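Local coordinates for protein aminopeptidase N (PDB 5DLL) that probably releases N-terminal amino acids, preferably alanine, from intracellular peptides as a zinc-dependent aminopeptidase of the M1 family, at residues Thr42-Asn47 and Val108-Ser113; Leu104-Glu109 and Lys139-Leu144; Met499-Pro504 and Ala530-Ser535. All blocks are in the same frame, centred on the assembly; numbering follows the deposited sequence.

Contact 1: Thr42-Asn47 and Val108-Ser113. With NA (sodium ion), chain R.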
ATOM      1  N   THR A  42     -13.167 -31.587  11.615  1.00 52.06           N
ATOM      2  CA  THR A  42     -13.455 -31.371  10.199  1.00 47.51           C
ATOM      3  C   THR A  42     -12.696 -32.402   9.358  1.00 47.36           C
ATOM      4  O   THR A  42     -11.485 -32.560   9.518  1.00 44.27           O
ATOM      5  CB  THR A  42     -13.049 -29.949   9.755  1.00 44.20           C
ATOM      6  OG1 THR A  42     -13.810 -28.974  10.485  1.00 38.88           O
ATOM      7  CG2 THR A  42     -13.277 -29.757   8.260  1.00 42.92           C
ATOM      8  N   ARG A  43     -13.410 -33.098   8.474  1.00 47.72           N
ATOM      9  CA  ARG A  43     -12.816 -34.155   7.652  1.00 49.38           C
ATOM     10  C   ARG A  43     -12.584 -33.672   6.226  1.00 44.97           C
ATOM     11  O   ARG A  43     -13.517 -33.221   5.568  1.00 50.62           O
ATOM     12  CB  ARG A  43     -13.711 -35.395   7.622  1.00 57.87           C
ATOM     13  CG  ARG A  43     -13.715 -36.204   8.909  1.00 71.87           C
ATOM     14  CD  ARG A  43     -14.662 -37.392   8.803  1.00 82.70           C
ATOM     15  NE  ARG A  43     -14.156 -38.436   7.908  1.00 82.96           N
ATOM     16  CZ  ARG A  43     -14.885 -39.439   7.414  1.00 89.08           C
ATOM     17  NH1 ARG A  43     -16.179 -39.559   7.703  1.00 90.17           N
ATOM     18  NH2 ARG A  43     -14.314 -40.332   6.614  1.00 95.15           N
ATOM     19  N   VAL A  44     -11.342 -33.794   5.756  1.00 41.01           N
ATOM     20  CA  VAL A  44     -10.954 -33.347   4.421  1.00 38.85           C
ATOM     21  C   VAL A  44     -10.455 -34.512   3.552  1.00 41.47           C
ATOM     22  O   VAL A  44      -9.268 -34.913   3.603  1.00 44.01           O
ATOM     23  CB  VAL A  44      -9.882 -32.237   4.494  1.00 39.91           C
ATOM     24  CG1 VAL A  44      -9.627 -31.649   3.112  1.00 39.85           C
ATOM     25  CG2 VAL A  44     -10.309 -31.150   5.474  1.00 39.27           C
ATOM     26  N   THR A  45     -11.382 -35.051   2.760  1.00 40.66           N
ATOM     27  CA  THR A  45     -11.059 -36.001   1.700  1.00 39.90           C
ATOM     28  C   THR A  45     -10.539 -35.210   0.509  1.00 36.76           C
ATOM     29  O   THR A  45     -11.072 -34.149   0.199  1.00 33.86           O
ATOM     30  CB  THR A  45     -12.298 -36.804   1.251  1.00 43.33           C
ATOM     31  OG1 THR A  45     -13.009 -37.289   2.399  1.00 44.22           O
ATOM     32  CG2 THR A  45     -11.887 -37.984   0.364  1.00 43.77           C
ATOM     33  N   ALA A  46      -9.506 -35.721  -0.154  1.00 37.48           N
ATOM     34  CA  ALA A  46      -8.897 -35.022  -1.288  1.00 36.68           C
ATOM     35  C   ALA A  46      -8.371 -35.991  -2.337  1.00 40.67           C
ATOM     36  O   ALA A  46      -7.544 -36.852  -2.033  1.00 37.22           O
ATOM     37  CB  ALA A  46      -7.775 -34.109  -0.819  1.00 33.19           C
ATOM     38  N   ASN A  47      -8.852 -35.832  -3.569  1.00 44.71           N
ATOM     39  CA  ASN A  47      -8.384 -36.621  -4.700  1.00 46.79           C
ATOM     40  C   ASN A  47      -7.459 -35.785  -5.563  1.00 41.98           C
ATOM     41  O   ASN A  47      -7.904 -34.868  -6.248  1.00 48.64           O
ATOM     42  CB  ASN A  47      -9.559 -37.109  -5.540  1.00 53.91           C
ATOM     43  CG  ASN A  47     -10.220 -38.334  -4.959  1.00 51.91           C
ATOM     44  OD1 ASN A  47     -10.270 -39.379  -5.599  1.00 64.54           O
ATOM     45  ND2 ASN A  47     -10.738 -38.213  -3.744  1.00 55.71           N
ATOM     46  N   VAL A 108      -8.306 -36.820   5.849  1.00 42.01           N
ATOM     47  CA  VAL A 108      -7.559 -36.148   6.916  1.00 41.09           C
ATOM     48  C   VAL A 108      -8.553 -35.480   7.872  1.00 43.42           C
ATOM     49  O   VAL A 108      -9.643 -35.096   7.456  1.00 46.42           O
ATOM     50  CB  VAL A 108      -6.588 -35.101   6.307  1.00 40.42           C
ATOM     51  CG1 VAL A 108      -6.269 -33.962   7.265  1.00 45.72           C
ATOM     52  CG2 VAL A 108      -5.304 -35.772   5.841  1.00 39.92           C
ATOM     53  N   GLU A 109      -8.175 -35.348   9.144  1.00 46.77           N
ATOM     54  CA  GLU A 109      -8.996 -34.651  10.142  1.00 44.95           C
ATOM     55  C   GLU A 109      -8.228 -33.474  10.746  1.00 40.39           C
ATOM     56  O   GLU A 109      -7.030 -33.570  10.992  1.00 40.54           O
ATOM     57  CB  GLU A 109      -9.423 -35.621  11.243  1.00 51.29           C
ATOM     58  CG  GLU A 109     -10.373 -35.036  12.277  1.00 55.36           C
ATOM     59  CD  GLU A 109     -10.617 -35.992  13.425  1.00 60.95           C
ATOM     60  OE1 GLU A 109     -11.154 -37.092  13.174  1.00 61.72           O
ATOM     61  OE2 GLU A 109     -10.266 -35.646  14.575  1.00 67.36           O
ATOM     62  N   ILE A 110      -8.930 -32.372  10.993  1.00 39.54           N
ATOM     63  CA  ILE A 110      -8.313 -31.150  11.513  1.00 40.63           C
ATOM     64  C   ILE A 110      -9.235 -30.422  12.486  1.00 42.80           C
ATOM     65  O   ILE A 110     -10.447 -30.636  12.495  1.00 42.54           O
ATOM     66  CB  ILE A 110      -7.929 -30.177  10.377  1.00 40.56           C
ATOM     67  CG1 ILE A 110      -9.153 -29.838   9.517  1.00 43.38           C
ATOM     68  CG2 ILE A 110      -6.824 -30.775   9.516  1.00 40.57           C
ATOM     69  CD1 ILE A 110      -8.882 -28.823   8.427  1.00 43.36           C
ATOM     70  N   ASN A 111      -8.641 -29.547  13.291  1.00 48.37           N
ATOM     71  CA  ASN A 111      -9.344 -28.862  14.367  1.00 47.36           C
ATOM     72  C   ASN A 111      -9.282 -27.346  14.165  1.00 49.35           C
ATOM     73  O   ASN A 111      -8.311 -26.703  14.570  1.00 57.55           O
ATOM     74  CB  ASN A 111      -8.727 -29.262  15.711  1.00 44.74           C
ATOM     75  CG  ASN A 111      -9.645 -28.993  16.889  1.00 51.02           C
ATOM     76  OD1 ASN A 111     -10.592 -28.208  16.804  1.00 51.65           O
ATOM     77  ND2 ASN A 111      -9.358 -29.651  18.008  1.00 55.66           N
ATOM     78  N   PRO A 112     -10.308 -26.780  13.501  1.00 45.55           N
ATOM     79  CA  PRO A 112     -10.408 -25.332  13.304  1.00 44.11           C
ATOM     80  C   PRO A 112     -10.573 -24.561  14.607  1.00 45.00           C
ATOM     81  O   PRO A 112      -9.999 -23.480  14.761  1.00 46.77           O
ATOM     82  CB  PRO A 112     -11.662 -25.182  12.434  1.00 41.62           C
ATOM     83  CG  PRO A 112     -11.797 -26.488  11.739  1.00 39.37           C
ATOM     84  CD  PRO A 112     -11.336 -27.502  12.731  1.00 44.15           C
ATOM     85  N   SER A 113     -11.345 -25.121  15.535  1.00 43.49           N
ATOM     86  CA  SER A 113     -11.580 -24.496  16.829  1.00 46.51           C
ATOM     87  C   SER A 113     -10.276 -24.237  17.577  1.00 49.80           C
ATOM     88  O   SER A 113     -10.171 -23.256  18.320  1.00 46.32           O
ATOM     89  CB  SER A 113     -12.489 -25.382  17.674  1.00 49.73           C
ATOM     90  OG  SER A 113     -12.761 -24.781  18.922  1.00 64.15           O
TER
HETATM   91 NA    NA R 917      -7.278 -35.308   2.594  1.00 56.96          NA
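The backbone of V44 carries the strongest polar contacts. V44 O binds the sodium ion at 2.3 Å. V44 N donates a nearly straight bond to V108 O (2.7 Å, 171° at the hydrogen), which meets the acceptor in the plane of its carbonyl. The return bond from V108 N to V44 O is weak, so the ion is the firmer partner of this oxygen. T106 and T141 complete the protein ligands of the metal.

Further toward the start of strand 42-52, T42 and I110 form an antiparallel hydrogen-bonded pair. T42 N donates to I110 O (3.0 Å), nearly along the C=O axis. I110 N donates back to T42 O (3.0 Å), in the carbonyl plane. R43 and E109 lie between as a non-hydrogen-bonded pair. Their side chains stand on the outer face, and their charged ends do not touch.

T42, V44, V108 and I110 share the other, buried face. I110 holds CG1 in the crowded position between backbone N and carbonyl carbon (chi1 56°), which lays CG1 alongside T42 CB. I110 CD1, its tip, meets V44 CG2 obliquely at 4.0 Å. Past the strand end, the P112 ring turns back so that P112 CG lies 3.4 Å from T42 OG1. That hydroxyl is hydrogen-bonded to D38 O.

Strand 26-36 continues the sheet beyond 42-52, with R43 and T45 bonded to its backbone. This is antiparallel pairing of the kind that builds the N-terminal beta domain of M1 aminopeptidases, here with a sodium ion held between the two neighbouring strands, at V44 O.

Contact 2: Leu104-Glu109 and Lys139-Leu144. With NA (sodium ion), chain R.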
ATOM      1  N   LEU A 104      -4.254 -39.890  -6.113  1.00 42.03           N
ATOM      2  CA  LEU A 104      -3.969 -40.113  -4.707  1.00 41.51           C
ATOM      3  C   LEU A 104      -5.089 -39.555  -3.836  1.00 40.81           C
ATOM      4  O   LEU A 104      -5.291 -38.345  -3.788  1.00 51.71           O
ATOM      5  CB  LEU A 104      -2.650 -39.441  -4.337  1.00 45.76           C
ATOM      6  CG  LEU A 104      -2.209 -39.583  -2.879  1.00 48.97           C
ATOM      7  CD1 LEU A 104      -2.012 -41.047  -2.520  1.00 53.21           C
ATOM      8  CD2 LEU A 104      -0.939 -38.786  -2.626  1.00 50.91           C
ATOM      9  N   GLN A 105      -5.804 -40.437  -3.142  1.00 41.29           N
ATOM     10  CA  GLN A 105      -6.847 -40.028  -2.212  1.00 42.31           C
ATOM     11  C   GLN A 105      -6.334 -40.046  -0.781  1.00 42.13           C
ATOM     12  O   GLN A 105      -5.788 -41.049  -0.340  1.00 39.07           O
ATOM     13  CB  GLN A 105      -8.058 -40.954  -2.317  1.00 52.74           C
ATOM     14  CG  GLN A 105      -9.199 -40.563  -1.384  1.00 62.63           C
ATOM     15  CD  GLN A 105     -10.377 -41.506  -1.460  1.00 72.95           C
ATOM     16  OE1 GLN A 105     -10.622 -42.135  -2.487  1.00 88.41           O
ATOM     17  NE2 GLN A 105     -11.119 -41.610  -0.364  1.00 86.33           N
ATOM     18  N   THR A 106      -6.535 -38.942  -0.061  1.00 45.79           N
ATOM     19  CA  THR A 106      -6.244 -38.871   1.372  1.00 43.43           C
ATOM     20  C   THR A 106      -7.455 -38.334   2.124  1.00 42.69           C
ATOM     21  O   THR A 106      -7.988 -37.280   1.763  1.00 49.15           O
ATOM     22  CB  THR A 106      -5.058 -37.926   1.696  1.00 47.35           C
ATOM     23  OG1 THR A 106      -5.458 -36.549   1.528  1.00 59.20           O
ATOM     24  CG2 THR A 106      -3.845 -38.238   0.827  1.00 45.88           C
ATOM     25  N   VAL A 107      -7.867 -39.041   3.174  1.00 42.64           N
ATOM     26  CA  VAL A 107      -8.795 -38.483   4.160  1.00 40.65           C
ATOM     27  C   VAL A 107      -7.984 -38.016   5.360  1.00 38.87           C
ATOM     28  O   VAL A 107      -7.096 -38.727   5.825  1.00 41.64           O
ATOM     29  CB  VAL A 107      -9.860 -39.497   4.621  1.00 39.52           C
ATOM     30  CG1 VAL A 107     -10.806 -38.852   5.626  1.00 37.23           C
ATOM     31  CG2 VAL A 107     -10.632 -40.035   3.424  1.00 41.53           C
ATOM     32  N   VAL A 108      -8.306 -36.820   5.849  1.00 42.01           N
ATOM     33  CA  VAL A 108      -7.559 -36.148   6.916  1.00 41.09           C
ATOM     34  C   VAL A 108      -8.553 -35.480   7.872  1.00 43.42           C
ATOM     35  O   VAL A 108      -9.643 -35.096   7.456  1.00 46.42           O
ATOM     36  CB  VAL A 108      -6.588 -35.101   6.307  1.00 40.42           C
ATOM     37  CG1 VAL A 108      -6.269 -33.962   7.265  1.00 45.72           C
ATOM     38  CG2 VAL A 108      -5.304 -35.772   5.841  1.00 39.92           C
ATOM     39  N   GLU A 109      -8.175 -35.348   9.144  1.00 46.77           N
ATOM     40  CA  GLU A 109      -8.996 -34.651  10.142  1.00 44.95           C
ATOM     41  C   GLU A 109      -8.228 -33.474  10.746  1.00 40.39           C
ATOM     42  O   GLU A 109      -7.030 -33.570  10.992  1.00 40.54           O
ATOM     43  CB  GLU A 109      -9.423 -35.621  11.243  1.00 51.29           C
ATOM     44  CG  GLU A 109     -10.373 -35.036  12.277  1.00 55.36           C
ATOM     45  CD  GLU A 109     -10.617 -35.992  13.425  1.00 60.95           C
ATOM     46  OE1 GLU A 109     -11.154 -37.092  13.174  1.00 61.72           O
ATOM     47  OE2 GLU A 109     -10.266 -35.646  14.575  1.00 67.36           O
ATOM     48  N   LYS A 139      -1.683 -26.902   5.997  1.00 33.68           N
ATOM     49  CA  LYS A 139      -2.414 -27.123   7.253  1.00 36.57           C
ATOM     50  C   LYS A 139      -3.892 -27.526   7.072  1.00 39.45           C
ATOM     51  O   LYS A 139      -4.666 -27.481   8.037  1.00 36.37           O
ATOM     52  CB  LYS A 139      -2.364 -25.870   8.134  1.00 36.87           C
ATOM     53  CG  LYS A 139      -0.983 -25.445   8.590  1.00 42.44           C
ATOM     54  CD  LYS A 139      -1.095 -24.386   9.676  1.00 50.30           C
ATOM     55  CE  LYS A 139       0.260 -23.808  10.059  1.00 59.04           C
ATOM     56  NZ  LYS A 139       0.130 -22.733  11.086  1.00 57.29           N
ATOM     57  N   ILE A 140      -4.290 -27.899   5.855  1.00 41.95           N
ATOM     58  CA  ILE A 140      -5.671 -28.304   5.581  1.00 40.66           C
ATOM     59  C   ILE A 140      -5.707 -29.740   5.073  1.00 37.31           C
ATOM     60  O   ILE A 140      -6.468 -30.559   5.579  1.00 37.82           O
ATOM     61  CB  ILE A 140      -6.347 -27.353   4.572  1.00 43.52           C
ATOM     62  CG1 ILE A 140      -6.394 -25.934   5.151  1.00 46.41           C
ATOM     63  CG2 ILE A 140      -7.755 -27.835   4.236  1.00 50.65           C
ATOM     64  CD1 ILE A 140      -6.910 -24.880   4.199  1.00 45.88           C
ATOM     65  N   THR A 141      -4.902 -30.031   4.055  1.00 36.33           N
ATOM     66  CA  THR A 141      -4.662 -31.407   3.623  1.00 37.74           C
ATOM     67  C   THR A 141      -3.270 -31.463   3.007  1.00 34.80           C
ATOM     68  O   THR A 141      -2.617 -30.428   2.857  1.00 33.64           O
ATOM     69  CB  THR A 141      -5.761 -31.922   2.654  1.00 42.32           C
ATOM     70  OG1 THR A 141      -5.796 -33.364   2.648  1.00 50.16           O
ATOM     71  CG2 THR A 141      -5.553 -31.394   1.238  1.00 43.28           C
ATOM     72  N   TYR A 142      -2.818 -32.671   2.676  1.00 37.25           N
ATOM     73  CA  TYR A 142      -1.472 -32.885   2.143  1.00 41.33           C
ATOM     74  C   TYR A 142      -1.418 -32.468   0.680  1.00 43.23           C
ATOM     75  O   TYR A 142      -2.188 -32.969  -0.139  1.00 57.44           O
ATOM     76  CB  TYR A 142      -1.047 -34.352   2.278  1.00 42.55           C
ATOM     77  CG  TYR A 142      -0.646 -34.769   3.682  1.00 43.45           C
ATOM     78  CD1 TYR A 142       0.634 -34.521   4.162  1.00 43.75           C
ATOM     79  CD2 TYR A 142      -1.542 -35.428   4.521  1.00 43.84           C
ATOM     80  CE1 TYR A 142       1.009 -34.906   5.442  1.00 48.33           C
ATOM     81  CE2 TYR A 142      -1.174 -35.818   5.801  1.00 44.37           C
ATOM     82  CZ  TYR A 142       0.101 -35.556   6.256  1.00 45.21           C
ATOM     83  OH  TYR A 142       0.474 -35.942   7.525  1.00 46.67           O
ATOM     84  N   TYR A 143      -0.498 -31.563   0.362  1.00 42.80           N
ATOM     85  CA  TYR A 143      -0.418 -30.955  -0.965  1.00 41.07           C
ATOM     86  C   TYR A 143       1.031 -30.609  -1.334  1.00 42.99           C
ATOM     87  O   TYR A 143       1.927 -30.673  -0.488  1.00 41.62           O
ATOM     88  CB  TYR A 143      -1.271 -29.683  -0.980  1.00 38.98           C
ATOM     89  CG  TYR A 143      -1.809 -29.321  -2.344  1.00 41.33           C
ATOM     90  CD1 TYR A 143      -2.839 -30.061  -2.920  1.00 39.64           C
ATOM     91  CD2 TYR A 143      -1.296 -28.240  -3.059  1.00 40.82           C
ATOM     92  CE1 TYR A 143      -3.338 -29.741  -4.169  1.00 38.37           C
ATOM     93  CE2 TYR A 143      -1.790 -27.915  -4.312  1.00 37.42           C
ATOM     94  CZ  TYR A 143      -2.813 -28.669  -4.857  1.00 37.21           C
ATOM     95  OH  TYR A 143      -3.315 -28.364  -6.099  1.00 42.11           O
ATOM     96  N   LEU A 144       1.259 -30.261  -2.599  1.00 40.69           N
ATOM     97  CA  LEU A 144       2.504 -29.600  -3.005  1.00 39.96           C
ATOM     98  C   LEU A 144       2.309 -28.091  -2.837  1.00 38.83           C
ATOM     99  O   LEU A 144       1.997 -27.373  -3.792  1.00 35.30           O
ATOM    100  CB  LEU A 144       2.878 -29.948  -4.446  1.00 40.60           C
ATOM    101  CG  LEU A 144       3.411 -31.365  -4.673  1.00 43.42           C
ATOM    102  CD1 LEU A 144       3.408 -31.692  -6.159  1.00 43.72           C
ATOM    103  CD2 LEU A 144       4.806 -31.544  -4.083  1.00 42.45           C
TER
HETATM  104 NA    NA R 917      -7.278 -35.308   2.594  1.00 56.96          NA
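Metal coordination joins the two segments; no hydrogen bond crosses between them. T106 grips the sodium ion twice, with its backbone O at 2.2 Å and its OG1 at 2.4 Å. The second grip depends on the torsion: OG1 sits between the backbone N and the carbonyl carbon (chi1 73°), on the side of the ion. T141 reaches in from the loop with OG1, also 2.4 Å from the ion. This oxygen is anti to the backbone N (chi1 -158°). T106 OG1 and T141 OG1 stand 3.4 Å apart as neighbouring ligands and are not bonded to each other. The ion would be expected to polarise both hydroxyls.

Apolar packing flanks the ion through V108. V108 CG2 comes to the edge of the Y142 ring, near its plane, 4.0 Å from Y142 CD2, and the two side chains cross at about a right angle. The other methyl group, V108 CG1, lies 3.8 Å from the carbonyl oxygen I140 O. All these residues are buried.

Strand 101-110 runs between strands 42-52 and 70-76. V44 O of strand 42-52 is the remaining protein ligand. The loop 139-144 leads toward strand 150-160, against which Y143 packs, while the Y142 side chain rests on L69.

Contact 3: Met499-Pro504 and Ala530-Ser535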
ATOM      1  N   MET A 499      11.270  14.193 -20.100  1.00 66.56           N
ATOM      2  CA  MET A 499      11.780  15.558 -20.033  1.00 69.62           C
ATOM      3  C   MET A 499      11.205  16.509 -21.079  1.00 67.84           C
ATOM      4  O   MET A 499      10.476  16.107 -21.988  1.00 63.80           O
ATOM      5  CB  MET A 499      13.314  15.535 -20.129  1.00 73.88           C
ATOM      6  CG  MET A 499      13.877  14.785 -21.333  1.00 78.40           C
ATOM      7  SD  MET A 499      14.045  15.781 -22.828  1.00 87.91           S
ATOM      8  CE  MET A 499      15.405  16.854 -22.380  1.00 87.85           C
ATOM      9  N   GLY A 500      11.536  17.785 -20.905  1.00 67.16           N
ATOM     10  CA  GLY A 500      11.197  18.839 -21.851  1.00 68.88           C
ATOM     11  C   GLY A 500      12.111  20.027 -21.624  1.00 70.13           C
ATOM     12  O   GLY A 500      12.854  20.067 -20.643  1.00 69.29           O
ATOM     13  N   LEU A 501      12.071  20.989 -22.538  1.00 73.81           N
ATOM     14  CA  LEU A 501      12.813  22.236 -22.377  1.00 74.19           C
ATOM     15  C   LEU A 501      11.832  23.394 -22.345  1.00 72.91           C
ATOM     16  O   LEU A 501      10.816  23.375 -23.040  1.00 73.25           O
ATOM     17  CB  LEU A 501      13.820  22.426 -23.515  1.00 76.88           C
ATOM     18  CG  LEU A 501      14.948  21.394 -23.603  1.00 77.23           C
ATOM     19  CD1 LEU A 501      15.836  21.688 -24.804  1.00 79.35           C
ATOM     20  CD2 LEU A 501      15.769  21.357 -22.321  1.00 77.35           C
ATOM     21  N   ILE A 502      12.138  24.396 -21.527  1.00 72.50           N
ATOM     22  CA  ILE A 502      11.306  25.584 -21.407  1.00 73.66           C
ATOM     23  C   ILE A 502      12.167  26.814 -21.698  1.00 75.65           C
ATOM     24  O   ILE A 502      13.088  27.125 -20.942  1.00 76.26           O
ATOM     25  CB  ILE A 502      10.674  25.691 -19.998  1.00 71.55           C
ATOM     26  CG1 ILE A 502      10.178  24.322 -19.514  1.00 68.78           C
ATOM     27  CG2 ILE A 502       9.525  26.690 -19.996  1.00 72.75           C
ATOM     28  CD1 ILE A 502       9.612  24.337 -18.110  1.00 66.99           C
ATOM     29  N   ASN A 503      11.880  27.498 -22.802  1.00 80.07           N
ATOM     30  CA  ASN A 503      12.590  28.736 -23.156  1.00 83.39           C
ATOM     31  C   ASN A 503      12.041  29.930 -22.350  1.00 88.16           C
ATOM     32  O   ASN A 503      11.030  29.785 -21.657  1.00 91.87           O
ATOM     33  CB  ASN A 503      12.536  28.974 -24.677  1.00 84.42           C
ATOM     34  CG  ASN A 503      11.124  29.166 -25.207  1.00 83.46           C
ATOM     35  OD1 ASN A 503      10.142  29.079 -24.469  1.00 80.29           O
ATOM     36  ND2 ASN A 503      11.020  29.422 -26.507  1.00 84.48           N
ATOM     37  N   PRO A 504      12.703  31.108 -22.424  1.00 90.64           N
ATOM     38  CA  PRO A 504      12.257  32.256 -21.611  1.00 88.81           C
ATOM     39  C   PRO A 504      10.828  32.728 -21.902  1.00 87.88           C
ATOM     40  O   PRO A 504      10.218  33.393 -21.064  1.00 84.47           O
ATOM     41  CB  PRO A 504      13.266  33.353 -21.967  1.00 92.09           C
ATOM     42  CG  PRO A 504      14.465  32.624 -22.472  1.00 90.99           C
ATOM     43  CD  PRO A 504      13.912  31.440 -23.201  1.00 89.25           C
ATOM     44  N   ALA A 530      17.214  29.948 -27.509  1.00101.83           N
ATOM     45  CA  ALA A 530      17.374  30.585 -26.201  1.00107.24           C
ATOM     46  C   ALA A 530      17.866  29.595 -25.145  1.00118.60           C
ATOM     47  O   ALA A 530      17.451  28.436 -25.144  1.00121.10           O
ATOM     48  CB  ALA A 530      16.054  31.202 -25.768  1.00104.07           C
ATOM     49  N   LYS A 531      18.745  30.067 -24.252  1.00114.97           N
ATOM     50  CA  LYS A 531      19.252  29.266 -23.128  1.00110.85           C
ATOM     51  C   LYS A 531      18.094  28.809 -22.235  1.00105.82           C
ATOM     52  O   LYS A 531      17.557  29.607 -21.462  1.00105.43           O
ATOM     53  CB  LYS A 531      20.263  30.070 -22.296  1.00106.26           C
ATOM     54  CG  LYS A 531      20.702  29.393 -21.001  1.00110.89           C
ATOM     55  CD  LYS A 531      21.798  30.181 -20.298  1.00119.58           C
ATOM     56  CE  LYS A 531      23.180  29.836 -20.829  1.00120.35           C
ATOM     57  NZ  LYS A 531      23.683  28.541 -20.287  1.00118.92           N
ATOM     58  N   PRO A 532      17.712  27.522 -22.329  1.00 98.47           N
ATOM     59  CA  PRO A 532      16.507  27.080 -21.658  1.00 91.48           C
ATOM     60  C   PRO A 532      16.778  26.541 -20.259  1.00 85.61           C
ATOM     61  O   PRO A 532      17.930  26.294 -19.894  1.00 83.96           O
ATOM     62  CB  PRO A 532      16.032  25.945 -22.561  1.00 91.72           C
ATOM     63  CG  PRO A 532      17.301  25.336 -23.073  1.00 92.51           C
ATOM     64  CD  PRO A 532      18.384  26.386 -22.989  1.00 94.94           C
ATOM     65  N   VAL A 533      15.704  26.374 -19.495  1.00 85.17           N
ATOM     66  CA  VAL A 533      15.740  25.632 -18.237  1.00 88.69           C
ATOM     67  C   VAL A 533      15.089  24.271 -18.495  1.00 80.66           C
ATOM     68  O   VAL A 533      14.075  24.178 -19.196  1.00 67.11           O
ATOM     69  CB  VAL A 533      15.056  26.396 -17.069  1.00 92.45           C
ATOM     70  CG1 VAL A 533      13.683  26.930 -17.464  1.00 87.47           C
ATOM     71  CG2 VAL A 533      14.965  25.519 -15.822  1.00 92.85           C
ATOM     72  N   ALA A 534      15.690  23.217 -17.948  1.00 78.63           N
ATOM     73  CA  ALA A 534      15.275  21.848 -18.254  1.00 73.11           C
ATOM     74  C   ALA A 534      14.234  21.328 -17.262  1.00 63.62           C
ATOM     75  O   ALA A 534      14.365  21.521 -16.052  1.00 63.59           O
ATOM     76  CB  ALA A 534      16.487  20.929 -18.281  1.00 68.79           C
ATOM     77  N   SER A 535      13.195  20.689 -17.796  1.00 63.63           N
ATOM     78  CA  SER A 535      12.209  19.961 -16.999  1.00 64.58           C
ATOM     79  C   SER A 535      12.595  18.487 -17.050  1.00 65.32           C
ATOM     80  O   SER A 535      12.481  17.858 -18.099  1.00 63.66           O
ATOM     81  CB  SER A 535      10.807  20.168 -17.570  1.00 60.85           C
ATOM     82  OG  SER A 535       9.849  19.417 -16.854  1.00 67.76           O
TER
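Four backbone hydrogen bonds form the first shell. G500 pairs with S535 in both directions: G500 N to S535 O at 3.0 Å, in the carbonyl plane, and S535 N to G500 O at 2.9 Å, with the donor 32° above that plane. I502 N donates to V533 O (3.0 Å) nearly along the C=O axis, and V533 N returns a bond to I502 O (3.1 Å). L501 and A534 lie between as a non-hydrogen-bonded pair.

On the L501 face, L501 CD2 meets A534 CB at 4.1 Å. L501 CB lies near P532 CB, and Y473 backs both P532 and A534. On the other face, V533 CG1 stands in the crowded position (chi1 48°), 4.1 Å from I502 CB. Helix 552-561 packs against both, through H557. Beyond the strands, A530 CB touches P504 CD at 3.4 Å.

Strand 508-516 bonds the far edge of strand 495-502, through M499 and L501. S535 OG bonds R538; D562 and N567 tie it, and H557 ties N503 O, to the helical region that follows. In this Ig-like region, sequence-independent backbone bonds hold the strands. Packing is apolar on the L501 face and mixed on the I502 face, where S535 adds a polar cluster.

Overall arrangement
Contacts 1 and 2 are neighbours in the N-terminal beta domain, their centres about 8 Å apart. They share V108, E109 and strand 101-110, and A46 N probably bonds T106 O between them. Both touch the same sodium ion. Contact 1 is backbone pairing within a sheet, whereas contact 2 joins a strand to a loop by metal ligands and has no direct hydrogen bond. Contact 3 lies on the opposite side of the chain's centre, in the Ig-like region, about 68 Å from contact 1 between centres. It repeats the antiparallel pairing of contact 1 without a metal. All three are largely buried, but contacts 1 and 3 include exposed residues. All lie away from the zinc site.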